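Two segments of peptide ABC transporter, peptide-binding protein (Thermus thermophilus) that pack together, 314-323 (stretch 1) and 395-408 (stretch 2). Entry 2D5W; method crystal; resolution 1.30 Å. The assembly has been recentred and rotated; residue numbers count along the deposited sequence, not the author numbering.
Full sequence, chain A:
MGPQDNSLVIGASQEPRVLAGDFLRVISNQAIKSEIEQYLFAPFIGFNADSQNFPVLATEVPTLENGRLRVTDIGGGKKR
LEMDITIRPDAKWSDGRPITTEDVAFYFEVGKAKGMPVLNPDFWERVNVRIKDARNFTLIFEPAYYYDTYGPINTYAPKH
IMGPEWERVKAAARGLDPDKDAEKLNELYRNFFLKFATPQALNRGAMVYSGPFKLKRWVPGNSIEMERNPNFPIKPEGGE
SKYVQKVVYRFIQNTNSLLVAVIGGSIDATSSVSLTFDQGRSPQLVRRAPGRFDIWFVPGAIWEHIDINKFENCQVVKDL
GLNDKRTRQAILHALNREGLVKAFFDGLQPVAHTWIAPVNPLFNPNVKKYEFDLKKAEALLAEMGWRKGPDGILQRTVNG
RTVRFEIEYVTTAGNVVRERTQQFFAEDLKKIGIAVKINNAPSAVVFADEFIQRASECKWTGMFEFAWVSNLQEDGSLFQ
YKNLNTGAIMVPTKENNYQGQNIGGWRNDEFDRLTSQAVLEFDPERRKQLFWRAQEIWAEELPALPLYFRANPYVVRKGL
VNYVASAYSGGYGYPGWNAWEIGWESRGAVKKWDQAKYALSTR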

# COMPACT_ATOMS: atom_id res chain seq x y z
N CYS A 314 -11.70 -22.49 7.53
CA CYS A 314 -12.50 -21.71 8.47
C CYS A 314 -13.93 -22.14 8.17
O CYS A 314 -14.48 -21.79 7.13
CB CYS A 314 -12.34 -20.21 8.24
SG CYS A 314 -10.64 -19.61 8.49
N GLN A 315 -14.53 -22.90 9.07
CA GLN A 315 -15.88 -23.40 8.82
C GLN A 315 -16.90 -22.31 8.52
O GLN A 315 -17.85 -22.55 7.77
CB GLN A 315 -16.35 -24.26 10.00
CG GLN A 315 -17.59 -25.10 9.68
CD GLN A 315 -17.46 -25.91 8.40
OE1 GLN A 315 -16.46 -26.61 8.19
NE2 GLN A 315 -18.46 -25.82 7.53
N VAL A 316 -16.72 -21.12 9.09
CA VAL A 316 -17.64 -20.01 8.83
C VAL A 316 -17.66 -19.70 7.33
O VAL A 316 -18.71 -19.39 6.76
CB VAL A 316 -17.22 -18.75 9.61
CG1 VAL A 316 -18.14 -17.59 9.27
CG2 VAL A 316 -17.25 -19.02 11.10
N VAL A 317 -16.50 -19.78 6.71
CA VAL A 317 -16.37 -19.52 5.28
C VAL A 317 -17.18 -20.55 4.49
O VAL A 317 -17.91 -20.20 3.57
CB VAL A 317 -14.88 -19.58 4.85
CG1 VAL A 317 -14.77 -19.58 3.33
CG2 VAL A 317 -14.14 -18.39 5.43
N LYS A 318 -17.05 -21.82 4.86
CA LYS A 318 -17.79 -22.88 4.18
C LYS A 318 -19.28 -22.77 4.47
O LYS A 318 -20.10 -23.00 3.59
CB LYS A 318 -17.26 -24.25 4.60
CG LYS A 318 -15.83 -24.52 4.15
CD LYS A 318 -15.42 -25.97 4.37
CE LYS A 318 -16.20 -26.92 3.46
NZ LYS A 318 -15.78 -28.34 3.64
N ASP A 319 -19.62 -22.42 5.71
CA ASP A 319 -21.02 -22.27 6.10
C ASP A 319 -21.71 -21.23 5.22
O ASP A 319 -22.81 -21.46 4.71
CB ASP A 319 -21.12 -21.85 7.57
CG ASP A 319 -20.79 -22.97 8.53
OD1 ASP A 319 -20.68 -22.70 9.74
OD2 ASP A 319 -20.66 -24.13 8.08
N LEU A 320 -21.06 -20.09 5.05
CA LEU A 320 -21.60 -19.00 4.25
C LEU A 320 -21.41 -19.23 2.75
O LEU A 320 -22.00 -18.54 1.93
CB LEU A 320 -20.94 -17.68 4.64
CG LEU A 320 -21.19 -17.18 6.06
CD1 LEU A 320 -20.37 -15.92 6.31
CD2 LEU A 320 -22.68 -16.90 6.24
N GLY A 321 -20.56 -20.20 2.41
CA GLY A 321 -20.30 -20.50 1.01
C GLY A 321 -19.49 -19.43 0.30
O GLY A 321 -19.60 -19.26 -0.91
N LEU A 322 -18.65 -18.72 1.05
CA LEU A 322 -17.85 -17.65 0.46
C LEU A 322 -16.83 -18.16 -0.55
O LEU A 322 -16.32 -17.40 -1.37
CB LEU A 322 -17.13 -16.86 1.56
CG LEU A 322 -18.07 -16.20 2.58
CD1 LEU A 322 -17.27 -15.37 3.56
CD2 LEU A 322 -19.08 -15.33 1.85
N ASN A 323 -16.55 -19.46 -0.51
CA ASN A 323 -15.60 -20.08 -1.42
C ASN A 323 -16.22 -20.39 -2.79
O ASN A 323 -15.52 -20.78 -3.72
CB ASN A 323 -15.04 -21.36 -0.79
CG ASN A 323 -16.14 -22.32 -0.34
OD1 ASN A 323 -17.09 -21.92 0.33
ND2 ASN A 323 -15.99 -23.59 -0.69
N GLN A 395 -31.09 -18.90 5.86
CA GLN A 395 -30.60 -20.03 6.64
C GLN A 395 -30.45 -21.24 5.72
O GLN A 395 -31.11 -21.32 4.68
CB GLN A 395 -31.60 -20.42 7.74
CG GLN A 395 -31.90 -19.35 8.77
CD GLN A 395 -32.92 -19.82 9.81
OE1 GLN A 395 -33.24 -19.10 10.75
NE2 GLN A 395 -33.43 -21.03 9.63
N ARG A 396 -29.59 -22.16 6.12
CA ARG A 396 -29.39 -23.41 5.39
C ARG A 396 -28.63 -24.36 6.30
O ARG A 396 -28.12 -23.96 7.34
CB ARG A 396 -28.63 -23.19 4.08
CG ARG A 396 -27.14 -22.93 4.21
CD ARG A 396 -26.50 -22.91 2.83
NE ARG A 396 -25.05 -22.70 2.90
CZ ARG A 396 -24.23 -22.84 1.87
NH1 ARG A 396 -22.93 -22.63 2.03
NH2 ARG A 396 -24.69 -23.19 0.67
N THR A 397 -28.58 -25.64 5.92
CA THR A 397 -27.88 -26.62 6.73
C THR A 397 -26.55 -27.00 6.08
O THR A 397 -26.50 -27.25 4.88
CB THR A 397 -28.73 -27.89 6.91
OG1 THR A 397 -29.99 -27.54 7.50
CG2 THR A 397 -28.02 -28.89 7.82
N VAL A 398 -25.49 -27.01 6.88
CA VAL A 398 -24.16 -27.36 6.40
C VAL A 398 -23.53 -28.28 7.44
O VAL A 398 -23.42 -27.93 8.61
CB VAL A 398 -23.26 -26.11 6.23
CG1 VAL A 398 -21.86 -26.52 5.78
CG2 VAL A 398 -23.88 -25.16 5.21
N ASN A 399 -23.14 -29.48 7.01
CA ASN A 399 -22.54 -30.46 7.91
C ASN A 399 -23.49 -30.75 9.08
O ASN A 399 -23.04 -30.95 10.21
CB ASN A 399 -21.19 -29.96 8.43
CG ASN A 399 -20.12 -29.89 7.35
OD1 ASN A 399 -19.00 -29.47 7.61
ND2 ASN A 399 -20.47 -30.33 6.15
N GLY A 400 -24.79 -30.76 8.79
CA GLY A 400 -25.78 -31.04 9.82
C GLY A 400 -26.07 -29.90 10.78
O GLY A 400 -26.87 -30.05 11.70
N ARG A 401 -25.42 -28.76 10.56
CA ARG A 401 -25.60 -27.60 11.42
C ARG A 401 -26.40 -26.50 10.73
O ARG A 401 -26.23 -26.26 9.54
CB ARG A 401 -24.23 -27.05 11.82
CG ARG A 401 -23.40 -28.02 12.64
CD ARG A 401 -21.90 -27.74 12.53
NE ARG A 401 -21.57 -26.32 12.69
CZ ARG A 401 -21.54 -25.44 11.69
NH1 ARG A 401 -21.82 -25.83 10.45
NH2 ARG A 401 -21.24 -24.18 11.94
N THR A 402 -27.28 -25.84 11.48
CA THR A 402 -28.08 -24.77 10.92
C THR A 402 -27.26 -23.49 10.92
O THR A 402 -26.83 -23.02 11.97
CB THR A 402 -29.37 -24.54 11.73
OG1 THR A 402 -30.19 -25.71 11.65
CG2 THR A 402 -30.14 -23.35 11.19
N VAL A 403 -27.03 -22.94 9.74
CA VAL A 403 -26.25 -21.72 9.60
C VAL A 403 -27.09 -20.57 9.08
O VAL A 403 -28.00 -20.76 8.27
CB VAL A 403 -25.05 -21.94 8.66
CG1 VAL A 403 -24.17 -23.07 9.18
CG2 VAL A 403 -25.53 -22.25 7.26
N ARG A 404 -26.79 -19.37 9.58
CA ARG A 404 -27.50 -18.16 9.18
C ARG A 404 -26.55 -17.27 8.38
O ARG A 404 -25.35 -17.21 8.68
CB ARG A 404 -27.98 -17.40 10.41
CG ARG A 404 -29.01 -18.13 11.23
CD ARG A 404 -29.40 -17.33 12.47
NE ARG A 404 -29.91 -16.00 12.15
CZ ARG A 404 -29.19 -14.89 12.18
NH1 ARG A 404 -29.74 -13.73 11.87
NH2 ARG A 404 -27.91 -14.94 12.53
N PHE A 405 -27.08 -16.57 7.39
CA PHE A 405 -26.24 -15.71 6.58
C PHE A 405 -26.03 -14.34 7.23
O PHE A 405 -26.60 -13.33 6.80
CB PHE A 405 -26.81 -15.55 5.17
CG PHE A 405 -25.76 -15.30 4.12
CD1 PHE A 405 -25.74 -16.06 2.95
CD2 PHE A 405 -24.78 -14.33 4.30
CE1 PHE A 405 -24.76 -15.85 1.97
CE2 PHE A 405 -23.80 -14.11 3.33
CZ PHE A 405 -23.79 -14.87 2.17
N GLU A 406 -25.22 -14.34 8.28
CA GLU A 406 -24.83 -13.12 8.97
C GLU A 406 -23.33 -13.10 8.68
O GLU A 406 -22.60 -14.00 9.10
CB GLU A 406 -25.06 -13.23 10.48
CG GLU A 406 -24.58 -12.00 11.24
CD GLU A 406 -24.75 -12.13 12.74
OE1 GLU A 406 -25.90 -12.30 13.20
OE2 GLU A 406 -23.73 -12.07 13.45
N ILE A 407 -22.89 -12.09 7.95
CA ILE A 407 -21.50 -12.00 7.55
C ILE A 407 -20.78 -10.83 8.20
O ILE A 407 -21.33 -9.73 8.32
CB ILE A 407 -21.42 -11.90 6.00
CG1 ILE A 407 -19.98 -12.00 5.52
CG2 ILE A 407 -22.08 -10.60 5.52
CD1 ILE A 407 -19.85 -12.14 4.02
N GLU A 408 -19.55 -11.07 8.64
CA GLU A 408 -18.75 -10.03 9.26
C GLU A 408 -18.37 -9.01 8.19
O GLU A 408 -18.07 -9.38 7.06
CB GLU A 408 -17.48 -10.62 9.89
CG GLU A 408 -16.64 -9.61 10.64
CD GLU A 408 -15.34 -10.18 11.18
OE1 GLU A 408 -15.15 -10.15 12.42
OE2 GLU A 408 -14.51 -10.66 10.38
O HOH W 1 -16.00 -28.89 6.33
O HOH W 2 -18.81 -27.64 4.87

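A short helix, 315-320, packs against a β-hairpin and the strand that follows it through a contact with two parts, a polar cluster centred on the buried Asp319 and an apolar patch built around Leu320. The two stretches together bury 566 Å², and Leu320 and Asp319 are the residues most covered by the opposing segment.

The hairpin pairs strands 395-398 and 401-404 through a type I' turn from Val398 to Arg401, in which Asn399 and Gly400 both adopt positive phi. Along these strands, Arg396, Val398, Arg401 and Val403 direct their CA-to-CB bonds toward the helix, while Thr397 and Thr402 are out of its reach. The alternation of the strands thus places two arginines and two valines on one surface.

Asp319 engages both arginines, by different means. Its carboxylate forms a two-pronged salt bridge with Arg401, whose NH2 donates to OD1 at 2.7 Å and whose NH1 donates to OD2 at 3.1 Å; OD1 lies near the guanidinium plane, as suits such an in-plane pairing. A negative charge buried at this position is therefore matched by a positive one. Gln315, one helical turn earlier, adds a nearly linear hydrogen bond from its NE2 to Asp319 OD2 at 2.8 Å, so OD2 accepts from both stretches. The CG of Gln315 lies over one face of the Arg401 guanidinium, 4.4 Å from NH1. The valines fill the space beside the carboxylate: Val403 CG1 approaches Asp319 CG to 3.4 Å and Val398 CG1 comes within 3.5 Å of Asp319 OD2.

Arg396 instead reads the backbone at the C-terminal part of the helix. With chi2 and chi3 both t, its side chain extends so that NE and NH1 both donate to Asp319 O, at 3.1 and 2.9 Å, respectively. This carbonyl accepts no backbone hydrogen bond within its own stretch, and the guanidinium supplies two donors. Gly321, the first residue to leave helical geometry, has a positive phi that favours glycine, and an ideal CB here would lie only 2.9 Å from Arg396 NH1, a clash. The absence of a side chain thus leaves room for the arginine.

Next to this polar cluster, Leu320 turns the end of its side chain into the bend between strands 401-404 and 406-408. Its CD2 sits over the face of the Phe405 ring in a CH-pi contact, 4.2 Å from the ring centroid, and also lies 3.6 Å from Arg404 O. Its CD1 meets Ile407 CG1 at 4.0 Å. Leu322 extends the patch, with CD2 placed 3.9 Å from Ile407 CD1. All four side chains are buried, as befits their apolar character.

Toward the turn, water takes over. Water 1 donates to Gln315 OE1 at 3.0 Å and accepts from Lys318 NZ at 2.8 Å, and it reaches Asn399 OD1 through a weak hydrogen bond of 3.3 Å, linking the helix to the exposed tip of the hairpin.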